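PDB 2QC3: malonyl CoA-acyl carrier protein transacylase from Mycobacterium tuberculosis, which catalyses transfer of the malonyl group from malonyl-CoA to holo-acyl carrier protein, supplying malonyl-ACP for fatty acid biosynthesis. Local coordinates for residues A[264-269]-A[281-286]; A[270-275]-A[288-293]. One frame throughout, in Å; residues are numbered along the deposited sequence.

Contact 1 of 2, residues A[264-269]-A[281-286]; sequences TAIVEF and RELRGV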
loop_
_atom_site.group_PDB
_atom_site.type_symbol
_atom_site.label_atom_id
_atom_site.label_comp_id
_atom_site.label_asym_id
_atom_site.label_seq_id
_atom_site.Cartn_x
_atom_site.Cartn_y
_atom_site.Cartn_z
ATOM N N THR A 264 -3.107 6.744 -19.751
ATOM C CA THR A 264 -3.704 5.978 -20.833
ATOM C C THR A 264 -3.807 4.490 -20.532
ATOM O O THR A 264 -4.364 3.727 -21.322
ATOM C CB THR A 264 -2.904 6.173 -22.129
ATOM O OG1 THR A 264 -1.610 5.566 -21.995
ATOM C CG2 THR A 264 -2.737 7.661 -22.411
ATOM N N ALA A 265 -3.275 4.076 -19.389
ATOM C CA ALA A 265 -3.326 2.678 -19.002
ATOM C C ALA A 265 -3.006 2.536 -17.520
ATOM O O ALA A 265 -2.222 3.307 -16.967
ATOM C CB ALA A 265 -2.344 1.871 -19.835
ATOM N N ILE A 266 -3.622 1.550 -16.878
ATOM C CA ILE A 266 -3.399 1.315 -15.458
ATOM C C ILE A 266 -2.801 -0.062 -15.223
ATOM O O ILE A 266 -3.322 -1.065 -15.709
ATOM C CB ILE A 266 -4.712 1.368 -14.650
ATOM C CG1 ILE A 266 -5.432 2.699 -14.878
ATOM C CG2 ILE A 266 -4.412 1.131 -13.174
ATOM C CD1 ILE A 266 -4.637 3.904 -14.487
ATOM N N VAL A 267 -1.715 -0.112 -14.464
ATOM C CA VAL A 267 -1.090 -1.382 -14.148
ATOM C C VAL A 267 -1.007 -1.495 -12.634
ATOM O O VAL A 267 -0.422 -0.635 -11.967
ATOM C CB VAL A 267 0.339 -1.485 -14.734
ATOM C CG1 VAL A 267 0.934 -2.851 -14.406
ATOM C CG2 VAL A 267 0.307 -1.260 -16.240
ATOM N N GLU A 268 -1.622 -2.538 -12.090
ATOM C CA GLU A 268 -1.578 -2.759 -10.656
ATOM C C GLU A 268 -0.657 -3.934 -10.432
ATOM O O GLU A 268 -0.811 -4.992 -11.054
ATOM C CB GLU A 268 -2.972 -3.055 -10.085
ATOM C CG GLU A 268 -2.950 -3.619 -8.657
ATOM C CD GLU A 268 -4.299 -3.551 -7.949
ATOM O OE1 GLU A 268 -5.349 -3.608 -8.621
ATOM O OE2 GLU A 268 -4.309 -3.450 -6.707
ATOM N N PHE A 269 0.320 -3.733 -9.559
ATOM C CA PHE A 269 1.291 -4.766 -9.245
ATOM C C PHE A 269 0.744 -5.745 -8.212
ATOM O O PHE A 269 -0.217 -5.442 -7.506
ATOM C CB PHE A 269 2.573 -4.123 -8.718
ATOM C CG PHE A 269 3.389 -3.450 -9.772
ATOM C CD1 PHE A 269 2.934 -2.294 -10.389
ATOM C CD2 PHE A 269 4.614 -3.980 -10.161
ATOM C CE1 PHE A 269 3.681 -1.678 -11.378
ATOM C CE2 PHE A 269 5.369 -3.368 -11.153
ATOM C CZ PHE A 269 4.903 -2.216 -11.761
ATOM N N ARG A 281 -12.880 3.749 -11.948
ATOM C CA ARG A 281 -14.027 4.614 -11.732
ATOM C C ARG A 281 -13.812 6.076 -12.111
ATOM O O ARG A 281 -14.731 6.732 -12.600
ATOM C CB ARG A 281 -14.496 4.511 -10.276
ATOM C CG ARG A 281 -15.890 5.075 -10.051
ATOM C CD ARG A 281 -16.391 4.887 -8.618
ATOM N NE ARG A 281 -16.704 3.497 -8.283
ATOM C CZ ARG A 281 -15.820 2.612 -7.827
ATOM N NH1 ARG A 281 -14.553 2.959 -7.644
ATOM N NH2 ARG A 281 -16.207 1.376 -7.545
ATOM N N GLU A 282 -12.605 6.588 -11.898
ATOM C CA GLU A 282 -12.321 7.981 -12.222
ATOM C C GLU A 282 -11.665 8.108 -13.591
ATOM O O GLU A 282 -11.826 9.119 -14.275
ATOM C CB GLU A 282 -11.416 8.606 -11.155
ATOM C CG GLU A 282 -11.822 8.288 -9.719
ATOM C CD GLU A 282 -13.269 8.614 -9.413
ATOM O OE1 GLU A 282 -13.761 8.178 -8.350
ATOM O OE2 GLU A 282 -13.916 9.309 -10.227
ATOM N N LEU A 283 -10.922 7.080 -13.985
ATOM C CA LEU A 283 -10.243 7.078 -15.275
ATOM C C LEU A 283 -11.013 6.167 -16.220
ATOM O O LEU A 283 -10.512 5.125 -16.629
ATOM C CB LEU A 283 -8.813 6.560 -15.115
ATOM C CG LEU A 283 -7.959 7.242 -14.044
ATOM C CD1 LEU A 283 -6.625 6.535 -13.940
ATOM C CD2 LEU A 283 -7.766 8.707 -14.382
ATOM N N ARG A 284 -12.234 6.563 -16.559
ATOM C CA ARG A 284 -13.077 5.765 -17.441
ATOM C C ARG A 284 -12.545 5.701 -18.866
ATOM O O ARG A 284 -12.100 6.701 -19.418
ATOM C CB ARG A 284 -14.502 6.323 -17.443
ATOM C CG ARG A 284 -15.164 6.290 -16.081
ATOM C CD ARG A 284 -16.530 6.952 -16.105
ATOM N NE ARG A 284 -17.099 7.042 -14.762
ATOM C CZ ARG A 284 -18.208 7.709 -14.456
ATOM N NH1 ARG A 284 -18.881 8.356 -15.400
ATOM N NH2 ARG A 284 -18.643 7.733 -13.202
ATOM N N GLY A 285 -12.595 4.511 -19.454
ATOM C CA GLY A 285 -12.113 4.338 -20.810
ATOM C C GLY A 285 -10.648 3.959 -20.825
ATOM O O GLY A 285 -10.065 3.735 -21.888
ATOM N N VAL A 286 -10.054 3.882 -19.637
ATOM C CA VAL A 286 -8.648 3.523 -19.507
ATOM C C VAL A 286 -8.506 2.047 -19.160
ATOM O O VAL A 286 -9.013 1.587 -18.141
ATOM C CB VAL A 286 -7.957 4.354 -18.398
ATOM C CG1 VAL A 286 -6.469 4.019 -18.341
ATOM C CG2 VAL A 286 -8.170 5.839 -18.652
#
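Glu268 OE2 is the best-held polar atom at the end of strand 263-268, gripped by two backbone N-H groups, that of Gly273 and, more weakly, that of Leu275. OE1 is engaged by Ser276 OG, so both carboxylate oxygens of this buried side chain are satisfied near the start of helix 275-282. The contact itself lies nearer the start of the strand and is apolar. Ile266 points toward segment 281-286. Its CG1 lies anti to the carbonyl carbon (chi1 -56°), and CD1 ends tip to tip with Leu283 CD1 at 3.3 Å, closer than normal van der Waals contact. The two side chains cross at about a right angle. Val286 crosses Ile266 in the same way, with Ile266 CG1 3.8 Å from Val286 CG1. That methyl is anti to the backbone N (chi1 -177°) and lies over the face of the Thr264-Ala265 peptide, 3.4 Å from Ala265 N. A type II turn from Leu283 to Val286 brings both side chains to the strand. It is closed by Val286 N to Leu283 O at 3.3 Å. Gly285 takes the positive phi (91°) of its third position. The turn is the return leg of a beta-alpha-beta unit, from helix 275-282 toward strand 288-290. Ile266 also packs on Ala4 and Leu6 of strand 2-7, and Leu283 on Leu258 of helix 251-260.

Contact 2 of 2, residues A[270-275]-A[288-293]; sequences PPAGTL and ARAVKS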
loop_
_atom_site.group_PDB
_atom_site.type_symbol
_atom_site.label_atom_id
_atom_site.label_comp_id
_atom_site.label_asym_id
_atom_site.label_seq_id
_atom_site.Cartn_x
_atom_site.Cartn_y
_atom_site.Cartn_z
ATOM N N PRO A 270 1.330 -6.950 -8.137
ATOM C CA PRO A 270 0.879 -7.952 -7.167
ATOM C C PRO A 270 1.372 -7.640 -5.753
ATOM O O PRO A 270 2.343 -6.913 -5.573
ATOM C CB PRO A 270 1.477 -9.252 -7.710
ATOM C CG PRO A 270 2.724 -8.789 -8.377
ATOM C CD PRO A 270 2.244 -7.560 -9.120
ATOM N N PRO A 271 0.680 -8.161 -4.731
ATOM C CA PRO A 271 -0.510 -8.998 -4.902
ATOM C C PRO A 271 -1.700 -8.122 -5.287
ATOM O O PRO A 271 -2.254 -7.412 -4.454
ATOM C CB PRO A 271 -0.673 -9.643 -3.529
ATOM C CG PRO A 271 -0.146 -8.584 -2.600
ATOM C CD PRO A 271 1.093 -8.112 -3.316
ATOM N N ALA A 272 -2.070 -8.167 -6.564
ATOM C CA ALA A 272 -3.181 -7.380 -7.087
ATOM C C ALA A 272 -4.347 -7.337 -6.107
ATOM O O ALA A 272 -4.754 -8.364 -5.561
ATOM C CB ALA A 272 -3.642 -7.956 -8.417
ATOM N N GLY A 273 -4.878 -6.140 -5.890
ATOM C CA GLY A 273 -5.992 -5.980 -4.977
ATOM C C GLY A 273 -7.210 -5.348 -5.623
ATOM O O GLY A 273 -7.826 -5.932 -6.511
ATOM N N THR A 274 -7.548 -4.142 -5.184
ATOM C CA THR A 274 -8.708 -3.436 -5.707
ATOM C C THR A 274 -8.361 -2.057 -6.267
ATOM O O THR A 274 -9.246 -1.320 -6.690
ATOM C CB THR A 274 -9.771 -3.249 -4.602
ATOM O OG1 THR A 274 -9.236 -2.414 -3.566
ATOM C CG2 THR A 274 -10.163 -4.601 -3.996
ATOM N N LEU A 275 -7.081 -1.704 -6.278
ATOM C CA LEU A 275 -6.685 -0.387 -6.779
ATOM C C LEU A 275 -7.091 -0.169 -8.233
ATOM O O LEU A 275 -7.537 0.915 -8.605
ATOM C CB LEU A 275 -5.172 -0.184 -6.621
ATOM C CG LEU A 275 -4.645 -0.368 -5.197
ATOM C CD1 LEU A 275 -3.170 0.045 -5.133
ATOM C CD2 LEU A 275 -5.485 0.464 -4.232
ATOM N N ALA A 288 -7.027 -1.403 -17.752
ATOM C CA ALA A 288 -6.238 -1.740 -16.578
ATOM C C ALA A 288 -5.702 -3.162 -16.698
ATOM O O ALA A 288 -6.291 -4.008 -17.373
ATOM C CB ALA A 288 -7.089 -1.606 -15.325
ATOM N N ARG A 289 -4.578 -3.415 -16.041
ATOM C CA ARG A 289 -3.958 -4.730 -16.057
ATOM C C ARG A 289 -3.583 -5.135 -14.638
ATOM O O ARG A 289 -2.848 -4.424 -13.951
ATOM C CB ARG A 289 -2.710 -4.717 -16.942
ATOM C CG ARG A 289 -2.997 -4.608 -18.434
ATOM C CD ARG A 289 -3.694 -5.859 -18.961
ATOM N NE ARG A 289 -3.918 -5.796 -20.404
ATOM C CZ ARG A 289 -4.504 -6.754 -21.117
ATOM N NH1 ARG A 289 -4.934 -7.862 -20.525
ATOM N NH2 ARG A 289 -4.664 -6.603 -22.426
ATOM N N ALA A 290 -4.105 -6.277 -14.207
ATOM C CA ALA A 290 -3.836 -6.803 -12.879
ATOM C C ALA A 290 -2.712 -7.822 -12.969
ATOM O O ALA A 290 -2.916 -8.934 -13.455
ATOM C CB ALA A 290 -5.089 -7.461 -12.314
ATOM N N VAL A 291 -1.525 -7.444 -12.508
ATOM C CA VAL A 291 -0.385 -8.345 -12.560
ATOM C C VAL A 291 -0.390 -9.341 -11.409
ATOM O O VAL A 291 -0.133 -8.987 -10.260
ATOM C CB VAL A 291 0.944 -7.568 -12.537
ATOM C CG1 VAL A 291 2.119 -8.539 -12.587
ATOM C CG2 VAL A 291 0.998 -6.609 -13.710
ATOM N N LYS A 292 -0.687 -10.594 -11.725
ATOM C CA LYS A 292 -0.708 -11.639 -10.716
ATOM C C LYS A 292 0.182 -12.797 -11.130
ATOM O O LYS A 292 0.331 -13.764 -10.389
ATOM C CB LYS A 292 -2.141 -12.121 -10.477
ATOM C CG LYS A 292 -3.044 -12.049 -11.698
ATOM C CD LYS A 292 -2.565 -12.955 -12.814
ATOM C CE LYS A 292 -3.527 -12.919 -13.988
ATOM N NZ LYS A 292 -3.142 -13.888 -15.053
ATOM N N SER A 293 0.773 -12.690 -12.317
ATOM C CA SER A 293 1.667 -13.723 -12.823
ATOM C C SER A 293 2.648 -13.179 -13.854
ATOM O O SER A 293 2.325 -12.265 -14.613
ATOM C CB SER A 293 0.865 -14.888 -13.425
ATOM O OG SER A 293 0.139 -14.493 -14.577
#
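The tight part of this contact is the Pro270 ring against the backbone carbonyl of Val291. Val291 O lies over the ring, 3.0 Å from Pro270 CB and 3.0 Å from Pro270 CD. Pro270 N is also near, 3.3 Å from Val291 O, but it has no hydrogen to give. The oxygen meets the face of the ring through its carbons. Beside it, Val291 CG1 touches Pro270 CD at 3.6 Å. CG1 is anti to the backbone N (chi1 180°), and the two side chains cross obliquely. This half is buried, and Trp21 packs on both residues. The other half is loose. Ala272 CB and Ala290 CB meet methyl to methyl at 4.2 Å, toward solvent. The end of Lys292 leads away from segment 270-275, and its NZ makes a weak bond to Ser293 OG at 3.4 Å. Pro271 follows a cis peptide bond and turns its ring away from segment 288-293, onto helix 57-77. Backbone bonds pair Arg289 and Val291 with Glu268, the last residue of strand 263-268, and Pro270 follows two residues on. The layout is that of a beta-alpha-beta unit: strand 263-268 leaves the sheet through a cis-proline loop, enters helix 275-282 and returns as the neighbouring parallel strand 288-290.

In the fold
Contacts 1 and 2 have their centres about 12 Å apart, on the same side of the chain's centre. Their segments alternate along the chain: 264-269, 270-275, 281-286, 288-293. Both belong to the beta-alpha-beta unit of strand 263-268, helix 275-282 and strand 288-290. Contact 1 lies where the chain returns from the helix to the sheet, and contact 2 where the first strand runs out into the loop before the helix. Ile266 O and Arg289 N, 2.7 Å apart and probably hydrogen-bonded, join the two directly. Strand 288-290 is outermost in the parallel sheet, so both contacts lie at this edge of the sheet, away from Ser92 and His195, the active-site residues assigned by similarity.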